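Local coordinates for uncharacterized protein (Bacillus cereus, PDB 5F2H) that is of uncharacterized function but belongs to the alpha/beta hydrolase superfamily and probably acts as a hydrolase of the phospholipase/carboxylesterase type, at the interface of chains A and B. Coordinates in Å, arbitrary orientation; residue numbers count along the deposited sequence, not the author numbering. Chains: chain A/B, Uncharacterized protein.

Contact 1: the interface of chains A and B. Residues chain A 45, 76-79; chain B 170-171.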
loop_
_atom_site.group_PDB
_atom_site.type_symbol
_atom_site.label_atom_id
_atom_site.label_comp_id
_atom_site.label_asym_id
_atom_site.label_seq_id
_atom_site.Cartn_x
_atom_site.Cartn_y
_atom_site.Cartn_z
ATOM N N ALA A 45 -16.801 -6.857 34.761
ATOM C CA ALA A 45 -17.956 -6.226 35.394
ATOM C C ALA A 45 -19.229 -6.906 34.918
ATOM O O ALA A 45 -20.049 -7.331 35.712
ATOM C CB ALA A 45 -17.981 -4.747 35.071
ATOM N N GLY A 76 -13.624 -2.770 42.397
ATOM C CA GLY A 76 -14.044 -1.397 42.165
ATOM C C GLY A 76 -14.943 -1.067 40.984
ATOM O O GLY A 76 -14.875 0.047 40.466
ATOM N N PHE A 77 -15.794 -1.991 40.546
ATOM C CA PHE A 77 -16.669 -1.685 39.413
ATOM C C PHE A 77 -17.944 -1.055 39.945
ATOM O O PHE A 77 -18.157 -1.025 41.148
ATOM C CB PHE A 77 -17.063 -2.939 38.617
ATOM C CG PHE A 77 -15.903 -3.747 38.091
ATOM C CD1 PHE A 77 -15.028 -3.209 37.178
ATOM C CD2 PHE A 77 -15.810 -5.108 38.372
ATOM C CE1 PHE A 77 -14.005 -3.974 36.649
ATOM C CE2 PHE A 77 -14.794 -5.876 37.847
ATOM C CZ PHE A 77 -13.892 -5.309 36.978
ATOM N N TRP A 78 -18.798 -0.572 39.049
ATOM C CA TRP A 78 -20.076 0.023 39.454
ATOM C C TRP A 78 -21.133 -0.303 38.400
ATOM O O TRP A 78 -20.805 -0.565 37.243
ATOM C CB TRP A 78 -19.975 1.545 39.606
ATOM C CG TRP A 78 -19.741 2.254 38.314
ATOM C CD1 TRP A 78 -18.543 2.620 37.780
ATOM C CD2 TRP A 78 -20.739 2.646 37.371
ATOM N NE1 TRP A 78 -18.735 3.237 36.565
ATOM C CE2 TRP A 78 -20.078 3.270 36.293
ATOM C CE3 TRP A 78 -22.130 2.529 37.331
ATOM C CZ2 TRP A 78 -20.766 3.770 35.182
ATOM C CZ3 TRP A 78 -22.810 3.031 36.231
ATOM C CH2 TRP A 78 -22.127 3.640 35.173
ATOM N N TYR A 79 -22.400 -0.242 38.802
ATOM C CA TYR A 79 -23.526 -0.512 37.908
ATOM C C TYR A 79 -24.611 0.559 38.076
ATOM O O TYR A 79 -24.636 1.271 39.078
ATOM C CB TYR A 79 -24.101 -1.900 38.182
ATOM C CG TYR A 79 -23.075 -2.997 38.077
ATOM C CD1 TYR A 79 -22.788 -3.600 36.861
ATOM C CD2 TYR A 79 -22.361 -3.414 39.198
ATOM C CE1 TYR A 79 -21.829 -4.601 36.766
ATOM C CE2 TYR A 79 -21.420 -4.420 39.115
ATOM C CZ TYR A 79 -21.153 -5.013 37.897
ATOM O OH TYR A 79 -20.193 -6.005 37.811
ATOM N N PHE B 170 -22.185 1.104 32.548
ATOM C CA PHE B 170 -21.563 0.475 33.714
ATOM C C PHE B 170 -20.067 0.390 33.438
ATOM O O PHE B 170 -19.640 0.626 32.312
ATOM C CB PHE B 170 -22.138 -0.911 33.994
ATOM C CG PHE B 170 -22.000 -1.850 32.852
ATOM C CD1 PHE B 170 -20.866 -2.640 32.723
ATOM C CD2 PHE B 170 -23.000 -1.930 31.883
ATOM C CE1 PHE B 170 -20.733 -3.495 31.646
ATOM C CE2 PHE B 170 -22.872 -2.783 30.803
ATOM C CZ PHE B 170 -21.742 -3.569 30.685
ATOM N N SER B 171 -19.283 0.090 34.467
ATOM C CA SER B 171 -17.828 -0.018 34.339
ATOM C C SER B 171 -17.396 -0.737 33.071
ATOM O O SER B 171 -17.720 -1.897 32.876
ATOM C CB SER B 171 -17.218 -0.746 35.550
ATOM O OG SER B 171 -17.315 0.007 36.763
#
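A:Trp78 and A:Tyr79 meet B:Phe170 and B:Ser171 in a short antiparallel beta bridge, which joins the two copies of the deposited two-fold dimer through backbone and side-chain bonds. The bridge pairs A:Tyr79 with B:Phe170. B:Ser171 is held at two points: its amide N donates to A:Trp78 O at 3.2 Å, nearly straight at the hydrogen (173°), while its hydroxyl OG accepts from A:Trp78 N at 2.8 Å along a more bent path (143°). The indole rests over this backbone: B:Phe170 CA lies 3.7 Å from the centroid of the six-membered ring of A:Trp78, a CH-pi contact, and B:Ser171 N is above the same face. A chi1 of 67° sets CG of A:Trp78 between its own backbone N and carbonyl carbon, folding the indole over the partner segment. From other directions, A:Phe77 CD1 touches B:Ser171 CB at 3.7 Å and A:Ala45 CB approaches B:Ser171 O at 3.6 Å. The side chains of A:Tyr79 and B:Phe170 meet obliquely, CD1 to CB. Behind them, the phenol OH of A:Tyr79 donates to A:Ala45 O at 2.5 Å, tying the segment to helix 44-58. In the deposited dimer the site would hold the loop between helices 61-74 and 81-86 of one chain against the hydrolase part of the other.

Contact 2: the interface of chains A and B. Residues chain A 11-12, 15; chain B 207, 293-295.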
loop_
_atom_site.group_PDB
_atom_site.type_symbol
_atom_site.label_atom_id
_atom_site.label_comp_id
_atom_site.label_asym_id
_atom_site.label_seq_id
_atom_site.Cartn_x
_atom_site.Cartn_y
_atom_site.Cartn_z
ATOM N N ILE A 11 -18.578 -13.562 24.186
ATOM C CA ILE A 11 -19.943 -13.572 23.692
ATOM C C ILE A 11 -20.603 -14.949 23.738
ATOM O O ILE A 11 -21.807 -15.067 24.021
ATOM C CB ILE A 11 -20.006 -12.994 22.276
ATOM C CG1 ILE A 11 -19.634 -11.511 22.309
ATOM C CG2 ILE A 11 -21.407 -13.126 21.725
ATOM C CD1 ILE A 11 -19.477 -10.917 20.936
ATOM N N GLN A 12 -19.840 -15.989 23.441
ATOM C CA GLN A 12 -20.404 -17.332 23.493
ATOM C C GLN A 12 -20.809 -17.609 24.928
ATOM O O GLN A 12 -21.921 -18.043 25.201
ATOM C CB GLN A 12 -19.401 -18.356 22.986
ATOM C CG GLN A 12 -19.089 -18.184 21.512
ATOM C CD GLN A 12 -17.973 -19.063 21.033
ATOM O OE1 GLN A 12 -17.511 -19.967 21.741
ATOM N NE2 GLN A 12 -17.504 -18.787 19.831
ATOM N N ASN A 15 -23.978 -15.655 25.701
ATOM C CA ASN A 15 -25.177 -16.168 25.002
ATOM C C ASN A 15 -25.665 -17.504 25.534
ATOM O O ASN A 15 -26.847 -17.666 25.824
ATOM C CB ASN A 15 -24.976 -16.232 23.488
ATOM C CG ASN A 15 -24.909 -14.856 22.851
ATOM O OD1 ASN A 15 -25.404 -13.857 23.406
ATOM N ND2 ASN A 15 -24.361 -14.799 21.650
ATOM N N PHE B 207 -21.064 -4.181 14.502
ATOM C CA PHE B 207 -21.762 -5.322 15.066
ATOM C C PHE B 207 -22.998 -4.785 15.824
ATOM O O PHE B 207 -22.856 -3.914 16.686
ATOM C CB PHE B 207 -20.755 -6.078 15.979
ATOM C CG PHE B 207 -21.342 -7.228 16.723
ATOM C CD1 PHE B 207 -21.545 -8.443 16.093
ATOM C CD2 PHE B 207 -21.719 -7.091 18.034
ATOM C CE1 PHE B 207 -22.161 -9.491 16.747
ATOM C CE2 PHE B 207 -22.298 -8.152 18.716
ATOM C CZ PHE B 207 -22.521 -9.353 18.072
ATOM N N LYS B 293 -25.998 -17.923 16.314
ATOM C CA LYS B 293 -26.900 -17.026 17.050
ATOM C C LYS B 293 -26.359 -15.598 16.952
ATOM O O LYS B 293 -25.754 -15.250 15.937
ATOM C CB LYS B 293 -27.088 -17.473 18.512
ATOM C CG LYS B 293 -27.755 -18.837 18.671
ATOM C CD LYS B 293 -28.104 -19.169 20.119
ATOM C CE LYS B 293 -26.897 -19.334 21.041
ATOM N NZ LYS B 293 -26.048 -20.508 20.682
ATOM N N HIS B 294 -26.539 -14.785 17.997
ATOM C CA HIS B 294 -26.071 -13.396 17.984
ATOM C C HIS B 294 -24.623 -13.336 18.452
ATOM O O HIS B 294 -24.294 -12.974 19.602
ATOM C CB HIS B 294 -26.994 -12.543 18.823
ATOM C CG HIS B 294 -26.729 -11.073 18.727
ATOM N ND1 HIS B 294 -26.196 -10.342 19.765
ATOM C CD2 HIS B 294 -26.934 -10.195 17.719
ATOM C CE1 HIS B 294 -26.113 -9.072 19.414
ATOM N NE2 HIS B 294 -26.562 -8.956 18.179
ATOM N N ASP B 295 -23.760 -13.667 17.500
ATOM C CA ASP B 295 -22.349 -13.734 17.720
ATOM C C ASP B 295 -21.702 -13.778 16.354
ATOM O O ASP B 295 -22.384 -13.976 15.376
ATOM C CB ASP B 295 -22.080 -15.053 18.449
ATOM C CG ASP B 295 -20.629 -15.300 18.687
ATOM O OD1 ASP B 295 -19.855 -14.323 18.681
ATOM O OD2 ASP B 295 -20.276 -16.486 18.876
#
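A:Asn15 makes a hydrogen bond across the contact: its amide ND2 donates to the backbone carbonyl O of B:His294 at 2.7 Å, with 151° at the hydrogen. The acceptor lies close to the amide plane of A:Asn15, whereas the donor stands above the plane of the carbonyl, 60° out of it, and so uses no lone pair of that oxygen. Apolar and mixed contacts gather round B:Asp295. Its CG is anti to the backbone N (chi1 177°), and the carboxylate spreads over two neighbouring residues of the helix: OD1 meets the methyl CG2 of A:Ile11 at 3.6 Å, and OD2 meets the methylene CG of A:Gln12 at 3.4 Å. The A:Gln12 chain is extended beyond CG, and its NE2 is 3.7 Å from B:Asp295 OD2, a proximity rather than a bond. A:Ile11 CG2 also lies 3.6 Å from B:His294 O. Ring packing occurs within chain B, where B:Phe207 CZ stands 3.8 Å above one face of the B:His294 imidazole, toward its rim. In the fold, helix 10-23 of chain A covers the loop after strand 284-289 of chain B; B:Phe207 ends strand 202-207 in the GFSAG nucleophile elbow, and B:His294 is probably the catalytic histidine, which would place the contact beside the active site.

Contact 3: the interface of chains A and B. Residues chain A 154, 157-159; chain B 124-126.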
loop_
_atom_site.group_PDB
_atom_site.type_symbol
_atom_site.label_atom_id
_atom_site.label_comp_id
_atom_site.label_asym_id
_atom_site.label_seq_id
_atom_site.Cartn_x
_atom_site.Cartn_y
_atom_site.Cartn_z
ATOM N N LEU A 154 5.765 4.284 -8.538
ATOM C CA LEU A 154 5.198 4.904 -7.344
ATOM C C LEU A 154 3.772 4.391 -7.155
ATOM O O LEU A 154 3.289 4.272 -6.030
ATOM C CB LEU A 154 5.204 6.423 -7.472
ATOM C CG LEU A 154 6.558 7.092 -7.737
ATOM C CD1 LEU A 154 6.356 8.594 -7.877
ATOM C CD2 LEU A 154 7.572 6.782 -6.647
ATOM N N ASP A 157 3.491 1.620 -4.746
ATOM C CA ASP A 157 4.015 1.980 -3.439
ATOM C C ASP A 157 5.525 1.836 -3.304
ATOM O O ASP A 157 6.017 1.545 -2.221
ATOM C CB ASP A 157 3.291 1.170 -2.354
ATOM C CG ASP A 157 1.784 1.398 -2.366
ATOM O OD1 ASP A 157 1.328 2.306 -3.101
ATOM O OD2 ASP A 157 1.061 0.689 -1.626
ATOM N N TYR A 158 6.262 2.053 -4.395
ATOM C CA TYR A 158 7.731 1.955 -4.373
ATOM C C TYR A 158 8.465 3.275 -4.426
ATOM O O TYR A 158 8.185 4.113 -5.280
ATOM C CB TYR A 158 8.274 1.136 -5.553
ATOM C CG TYR A 158 8.186 -0.357 -5.413
ATOM C CD1 TYR A 158 7.051 -1.047 -5.798
ATOM C CD2 TYR A 158 9.278 -1.082 -4.947
ATOM C CE1 TYR A 158 6.989 -2.422 -5.687
ATOM C CE2 TYR A 158 9.224 -2.453 -4.826
ATOM C CZ TYR A 158 8.078 -3.121 -5.198
ATOM O OH TYR A 158 8.009 -4.491 -5.074
ATOM N N THR A 159 9.431 3.434 -3.530
ATOM C CA THR A 159 10.263 4.626 -3.493
ATOM C C THR A 159 11.229 4.422 -4.651
ATOM O O THR A 159 11.836 3.370 -4.740
ATOM C CB THR A 159 11.031 4.733 -2.162
ATOM O OG1 THR A 159 10.096 4.887 -1.082
ATOM C CG2 THR A 159 11.994 5.910 -2.176
ATOM N N ILE B 124 12.687 9.627 -5.303
ATOM C CA ILE B 124 11.328 10.106 -5.531
ATOM C C ILE B 124 10.435 9.236 -4.652
ATOM O O ILE B 124 9.946 8.186 -5.077
ATOM C CB ILE B 124 10.922 9.960 -7.007
ATOM C CG1 ILE B 124 11.889 10.720 -7.901
ATOM C CG2 ILE B 124 9.515 10.464 -7.238
ATOM C CD1 ILE B 124 11.522 10.657 -9.369
ATOM N N ASP B 125 10.270 9.663 -3.406
ATOM C CA ASP B 125 9.462 8.936 -2.422
ATOM C C ASP B 125 8.005 8.739 -2.853
ATOM O O ASP B 125 7.429 9.563 -3.570
ATOM C CB ASP B 125 9.493 9.660 -1.075
ATOM C CG ASP B 125 10.907 9.843 -0.536
ATOM O OD1 ASP B 125 11.870 9.377 -1.178
ATOM O OD2 ASP B 125 11.059 10.466 0.534
ATOM N N SER B 126 7.430 7.626 -2.406
ATOM C CA SER B 126 6.051 7.276 -2.711
ATOM C C SER B 126 5.113 8.053 -1.788
ATOM O O SER B 126 5.552 8.640 -0.799
ATOM C CB SER B 126 5.852 5.771 -2.568
ATOM O OG SER B 126 6.207 5.347 -1.269
#
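A:Leu154 and B:Ile124 meet with their side chains at about a right angle, methyl against methyl: CD1 of the leucine lies 3.7 Å from CG2 of the isoleucine. In B:Ile124 that branch is the one anti to the backbone N, while CG1 is beside the N (chi1 -58°), and the shorter branch therefore makes the contact. The second leucine methyl, CD2, is directed at the partner's backbone, with B:Ile124 O its nearest atom and B:Asp125 O next at 4.1 Å. A:Thr159 and B:Asp125 are arranged differently: their side chains lie alongside and point the same way. The methyl CG2 of A:Thr159 faces the carboxylate OD1 of B:Asp125 at 3.6 Å and its CA at 4.0 Å. Chi1 of -64° puts OG1 beside the backbone N and CG2 anti to it, which turns the methyl toward B:Asp125; OG1 is 3.9 Å from B:Ser126 OG, a distance too long for a hydrogen bond. CB of B:Ser126 is 3.9 Å from A:Tyr158 O. With 69 Å² of surface hidden by chain A, the serine sits well into the seam, and among the residues described the contact is by van der Waals fit, while neighbouring residues may add polar links. In the fold, the end of strand 120-124 of chain B and the residues just after it pass beside 3-10 helix 151-156 and the start of strand 158-164 in the hydrolase part of chain A.

Contacts 1 and 2, with C-alpha centres about 22 Å apart, both set the N-terminal helical part of chain A against the hydrolase part of chain B, through helix 10-23 at contact 2 and mainly through the loop after helix 61-74 at contact 1. The C-alpha centre of contact 3 is about 50 Å from that of contact 1 and about 44 Å from that of contact 2, with roles reversed: the hydrolase part of chain A receives a segment of chain B. No residue is shared. With each contact's twin, this suggests an exchanged dimer, although the structure alone does not show that it forms in solution.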